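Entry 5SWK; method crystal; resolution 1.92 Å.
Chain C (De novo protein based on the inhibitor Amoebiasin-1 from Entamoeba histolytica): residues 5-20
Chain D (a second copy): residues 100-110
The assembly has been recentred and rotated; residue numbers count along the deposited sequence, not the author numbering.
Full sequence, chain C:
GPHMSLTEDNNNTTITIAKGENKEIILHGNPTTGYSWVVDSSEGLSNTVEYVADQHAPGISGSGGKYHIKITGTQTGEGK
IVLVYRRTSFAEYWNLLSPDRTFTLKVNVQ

Chain C 5-20: SLTEDNNNTTITIAKG
Chain D (100-110) DRTFTLKVNVQ

The amide side chain of Asn11(C) stands in for a strand backbone. It lies beside chain D just ahead of the true strand pairing and bonds in both directions. Thr104(D) N donates to Asn11(C) OD1 at 3.0 Å, nearly linear at 174°. Asn11(C) ND2 donates to Thr102(D) O at 3.1 Å. Its chi1 is t (-164°) and its chi2 is near 1°. The same ND2 also donates to Glu8(C) OE2 at 3.0 Å, which ties Glu8(C) to the site.

Beyond this point two strands from separate copies run parallel, Thr14(C) to Ile17(C) against Lys106(D) to Val109(D). Their axes differ by 27° and approach to 4.5 Å. The register adds 92: Thr14(C) faces Lys106(D), Ile15(C) Val107(D), Thr16(C) Asn108(D) and Ile17(C) Val109(D). CA-CA distances are 4.6 Å for Thr14(C)–Lys106(D), 5.0 Å for Ile15(C)–Val107(D), 4.4 Å for Thr16(C)–Asn108(D) and 5.1 Å for Ile17(C)–Val109(D). Phi/psi values are extended, for example -123/169 at Ile15(C) and -132/110 at Val107(D).

The bonds follow the parallel pattern, in which one residue binds the two neighbours of its partner. Lys106(D) N donates to Thr13(C) O at 3.1 Å. Ile15(C) N donates to Lys106(D) O at 3.0 Å, and Asn108(D) N to Ile15(C) O at 2.7 Å. Ile17(C) N then donates to Asn108(D) O at 2.9 Å, bent to 135°. Gln110(D) N closes the ladder on Ile17(C) O at 2.7 Å. CA-H groups add contacts, such as Thr16(C) CA to Asn108(D) O at 3.2 Å.

Before the strand, chain C makes a 3-10 segment at 8-10 and a type II turn from Asn10(C) to Thr13(C). Asn11(C) has phi/psi -61/138 and Asn12(C) 61/39. Asn12(C) N donates to Thr104(D) O at 2.9 Å. Thr13(C) OG1 donates to Asn10(C) O at 2.7 Å, bracing the turn. Asn10(C) OD1 accepts from Thr7(C) N at 2.8 Å.

Ile15(C) and Ile17(C) share a sheet face with Leu105(D), Val107(D) and Val109(D). Both isoleucines are p,t; Leu105(D) is t,p and both valines are t. Ile17(C) CG1 meets Val107(D) CG1 at 3.6 Å. Ile15(C) CD1 reaches Leu105(D) CD2 at 3.8 Å. Leu6(C), m,t, brings CD1 to Leu105(D) CD2 at 3.6 Å. The other face carries Thr14(C), Thr16(C), Lys106(D) and Asn108(D). There Thr14(C) CG2 lies 3.4 Å from Asn108(D) ND2.

The Phe103(D) ring (t, chi2 90°) packs against the chain C loop. Thr7(C) O is at its edge, 3.2 Å from CE1 of Phe103(D), where the ring hydrogens are slightly positive. Glu8(C), t,p, forms a salt bridge from OE1 to Arg101(D) NH2 at 3.0 Å. Arg101(D) is t,t through chi2, with chi3 at -142°, between wells, and chi4 at -107°. Water 1 donates to Glu8(C) OE1 at 2.7 Å and to Thr102(D) O at 2.9 Å. Water 2 accepts from Asn12(C) ND2 at 2.8 Å and is hydrogen-bonded to Thr104(D) OG1 at 2.7 Å.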

# COMPACT_ATOMS: atom_id res chain seq x y z
N SER C 5 -18.03 9.15 -25.68
CA SER C 5 -17.22 8.82 -24.51
C SER C 5 -17.74 7.58 -23.78
O SER C 5 -18.88 7.15 -23.99
CB SER C 5 -17.17 10.01 -23.54
N LEU C 6 -16.90 7.01 -22.94
CA LEU C 6 -17.28 5.85 -22.14
C LEU C 6 -17.59 6.31 -20.73
O LEU C 6 -17.09 7.34 -20.29
CB LEU C 6 -16.15 4.82 -22.13
CG LEU C 6 -15.68 4.39 -23.52
CD1 LEU C 6 -14.25 3.88 -23.47
CD2 LEU C 6 -16.60 3.33 -24.09
N THR C 7 -18.45 5.57 -20.03
CA THR C 7 -18.81 5.91 -18.66
C THR C 7 -18.86 4.67 -17.80
O THR C 7 -18.44 3.59 -18.22
CB THR C 7 -20.18 6.62 -18.56
OG1 THR C 7 -21.22 5.70 -18.90
CG2 THR C 7 -20.24 7.82 -19.47
N GLU C 8 -19.40 4.84 -16.60
CA GLU C 8 -19.60 3.72 -15.68
C GLU C 8 -20.47 2.64 -16.32
O GLU C 8 -20.37 1.47 -15.96
CB GLU C 8 -20.23 4.22 -14.37
CG GLU C 8 -20.61 3.12 -13.38
CD GLU C 8 -19.42 2.30 -12.92
OE1 GLU C 8 -18.29 2.84 -12.88
OE2 GLU C 8 -19.61 1.11 -12.58
N ASP C 9 -21.32 3.04 -17.27
CA ASP C 9 -22.15 2.09 -18.01
C ASP C 9 -21.28 1.02 -18.68
O ASP C 9 -21.70 -0.14 -18.80
CB ASP C 9 -22.98 2.81 -19.08
CG ASP C 9 -24.01 3.76 -18.50
OD1 ASP C 9 -24.30 3.67 -17.28
OD2 ASP C 9 -24.55 4.59 -19.26
N ASN C 10 -20.08 1.40 -19.09
CA ASN C 10 -19.19 0.51 -19.83
C ASN C 10 -18.25 -0.29 -18.93
O ASN C 10 -17.34 -0.95 -19.42
CB ASN C 10 -18.38 1.31 -20.85
CG ASN C 10 -19.25 2.17 -21.74
OD1 ASN C 10 -19.44 3.36 -21.49
ND2 ASN C 10 -19.79 1.57 -22.79
N ASN C 11 -18.47 -0.23 -17.62
CA ASN C 11 -17.63 -0.97 -16.68
C ASN C 11 -17.71 -2.47 -16.94
O ASN C 11 -18.80 -2.99 -17.21
CB ASN C 11 -18.04 -0.66 -15.24
CG ASN C 11 -17.00 -1.09 -14.22
OD1 ASN C 11 -15.94 -1.62 -14.56
ND2 ASN C 11 -17.29 -0.83 -12.95
N ASN C 12 -16.56 -3.13 -16.88
CA ASN C 12 -16.45 -4.58 -17.08
C ASN C 12 -16.90 -5.04 -18.47
O ASN C 12 -17.53 -6.09 -18.60
CB ASN C 12 -17.24 -5.33 -16.01
CG ASN C 12 -16.97 -4.82 -14.61
OD1 ASN C 12 -17.90 -4.44 -13.88
ND2 ASN C 12 -15.70 -4.80 -14.22
N THR C 13 -16.57 -4.25 -19.49
CA THR C 13 -16.88 -4.63 -20.86
C THR C 13 -15.61 -4.66 -21.70
O THR C 13 -14.52 -4.38 -21.20
CB THR C 13 -17.88 -3.66 -21.52
OG1 THR C 13 -17.28 -2.37 -21.67
CG2 THR C 13 -19.14 -3.53 -20.69
N THR C 14 -15.76 -5.00 -22.98
CA THR C 14 -14.64 -5.01 -23.91
C THR C 14 -14.95 -4.13 -25.12
O THR C 14 -16.04 -4.19 -25.67
CB THR C 14 -14.31 -6.44 -24.39
OG1 THR C 14 -14.09 -7.29 -23.26
CG2 THR C 14 -13.08 -6.44 -25.27
N ILE C 15 -13.98 -3.31 -25.52
CA ILE C 15 -14.11 -2.51 -26.73
C ILE C 15 -12.96 -2.82 -27.68
O ILE C 15 -11.99 -3.48 -27.30
CB ILE C 15 -14.14 -1.00 -26.44
CG1 ILE C 15 -12.79 -0.54 -25.87
CG2 ILE C 15 -15.28 -0.66 -25.49
CD1 ILE C 15 -12.71 0.96 -25.65
N THR C 16 -13.07 -2.33 -28.91
CA THR C 16 -12.04 -2.55 -29.91
C THR C 16 -11.72 -1.26 -30.64
O THR C 16 -12.56 -0.72 -31.35
CB THR C 16 -12.45 -3.62 -30.94
N ILE C 17 -10.50 -0.76 -30.45
CA ILE C 17 -10.05 0.44 -31.13
C ILE C 17 -8.86 0.14 -32.02
O ILE C 17 -8.24 -0.92 -31.91
CB ILE C 17 -9.65 1.54 -30.13
CG1 ILE C 17 -8.43 1.10 -29.32
CG2 ILE C 17 -10.82 1.89 -29.22
CD1 ILE C 17 -7.89 2.17 -28.41
N ALA C 18 -8.54 1.08 -32.90
CA ALA C 18 -7.37 0.95 -33.76
C ALA C 18 -6.14 1.52 -33.07
O ALA C 18 -6.26 2.38 -32.19
CB ALA C 18 -7.60 1.66 -35.10
N LYS C 19 -4.96 1.04 -33.45
CA LYS C 19 -3.71 1.55 -32.90
C LYS C 19 -3.56 3.02 -33.26
O LYS C 19 -3.58 3.38 -34.43
CB LYS C 19 -2.52 0.74 -33.41
N GLY C 20 -3.42 3.85 -32.24
CA GLY C 20 -3.30 5.28 -32.43
C GLY C 20 -4.62 6.00 -32.22
O GLY C 20 -4.66 7.23 -32.13
N ASP D 100 -11.77 -1.12 -2.92
CA ASP D 100 -12.11 0.19 -3.48
C ASP D 100 -12.98 0.04 -4.73
O ASP D 100 -12.91 -0.98 -5.40
CB ASP D 100 -10.85 0.97 -3.84
CG ASP D 100 -10.01 1.34 -2.62
OD1 ASP D 100 -10.60 1.66 -1.56
OD2 ASP D 100 -8.77 1.32 -2.74
N ARG D 101 -13.77 1.06 -5.04
CA ARG D 101 -14.55 1.06 -6.28
C ARG D 101 -13.59 0.94 -7.45
O ARG D 101 -12.55 1.59 -7.49
CB ARG D 101 -15.39 2.33 -6.41
CG ARG D 101 -16.23 2.37 -7.69
CD ARG D 101 -17.10 3.62 -7.77
NE ARG D 101 -18.41 3.33 -8.36
CZ ARG D 101 -18.80 3.69 -9.58
NH1 ARG D 101 -20.01 3.38 -10.00
NH2 ARG D 101 -17.98 4.37 -10.37
N THR D 102 -13.93 0.08 -8.40
CA THR D 102 -13.03 -0.23 -9.50
C THR D 102 -13.73 -0.08 -10.85
O THR D 102 -14.90 -0.43 -11.01
CB THR D 102 -12.48 -1.67 -9.33
OG1 THR D 102 -11.70 -1.73 -8.13
CG2 THR D 102 -11.61 -2.08 -10.50
N PHE D 103 -13.01 0.49 -11.82
CA PHE D 103 -13.47 0.53 -13.20
C PHE D 103 -12.49 -0.25 -14.07
O PHE D 103 -11.30 0.06 -14.11
CB PHE D 103 -13.60 1.97 -13.70
CG PHE D 103 -14.10 2.08 -15.12
CD1 PHE D 103 -15.45 2.17 -15.39
CD2 PHE D 103 -13.21 2.09 -16.18
CE1 PHE D 103 -15.91 2.28 -16.69
CE2 PHE D 103 -13.66 2.19 -17.49
CZ PHE D 103 -15.01 2.28 -17.74
N THR D 104 -13.00 -1.26 -14.77
CA THR D 104 -12.16 -2.10 -15.62
C THR D 104 -12.64 -2.09 -17.07
O THR D 104 -13.82 -2.31 -17.34
CB THR D 104 -12.14 -3.55 -15.12
OG1 THR D 104 -11.71 -3.58 -13.76
CG2 THR D 104 -11.19 -4.39 -15.97
N LEU D 105 -11.72 -1.84 -17.99
CA LEU D 105 -12.06 -1.82 -19.41
C LEU D 105 -11.04 -2.60 -20.22
O LEU D 105 -9.86 -2.23 -20.26
CB LEU D 105 -12.14 -0.37 -19.92
CG LEU D 105 -12.70 -0.19 -21.33
CD1 LEU D 105 -14.19 -0.47 -21.35
CD2 LEU D 105 -12.40 1.19 -21.89
N LYS D 106 -11.49 -3.67 -20.86
CA LYS D 106 -10.64 -4.41 -21.79
C LYS D 106 -10.67 -3.71 -23.15
O LYS D 106 -11.73 -3.29 -23.61
CB LYS D 106 -11.09 -5.86 -21.92
CG LYS D 106 -10.94 -6.67 -20.64
N VAL D 107 -9.51 -3.58 -23.78
CA VAL D 107 -9.42 -2.85 -25.04
C VAL D 107 -8.64 -3.65 -26.09
O VAL D 107 -7.43 -3.82 -25.97
CB VAL D 107 -8.75 -1.47 -24.86
CG1 VAL D 107 -8.76 -0.71 -26.17
CG2 VAL D 107 -9.45 -0.66 -23.76
N ASN D 108 -9.35 -4.13 -27.10
CA ASN D 108 -8.69 -4.80 -28.22
C ASN D 108 -8.12 -3.77 -29.18
O ASN D 108 -8.86 -3.03 -29.83
CB ASN D 108 -9.65 -5.73 -28.94
CG ASN D 108 -10.08 -6.90 -28.09
OD1 ASN D 108 -9.27 -7.50 -27.39
ND2 ASN D 108 -11.37 -7.24 -28.14
N VAL D 109 -6.79 -3.71 -29.27
CA VAL D 109 -6.14 -2.76 -30.16
C VAL D 109 -5.83 -3.41 -31.51
O VAL D 109 -5.06 -4.37 -31.59
CB VAL D 109 -4.84 -2.21 -29.54
CG1 VAL D 109 -4.28 -1.09 -30.40
CG2 VAL D 109 -5.09 -1.73 -28.12
N GLN D 110 -6.45 -2.88 -32.56
CA GLN D 110 -6.32 -3.43 -33.90
C GLN D 110 -5.53 -2.50 -34.81
O GLN D 110 -4.39 -2.78 -35.17
CB GLN D 110 -7.70 -3.73 -34.49
O HOH W 1 -16.96 1.58 -10.92
O HOH W 2 -14.03 -3.42 -12.46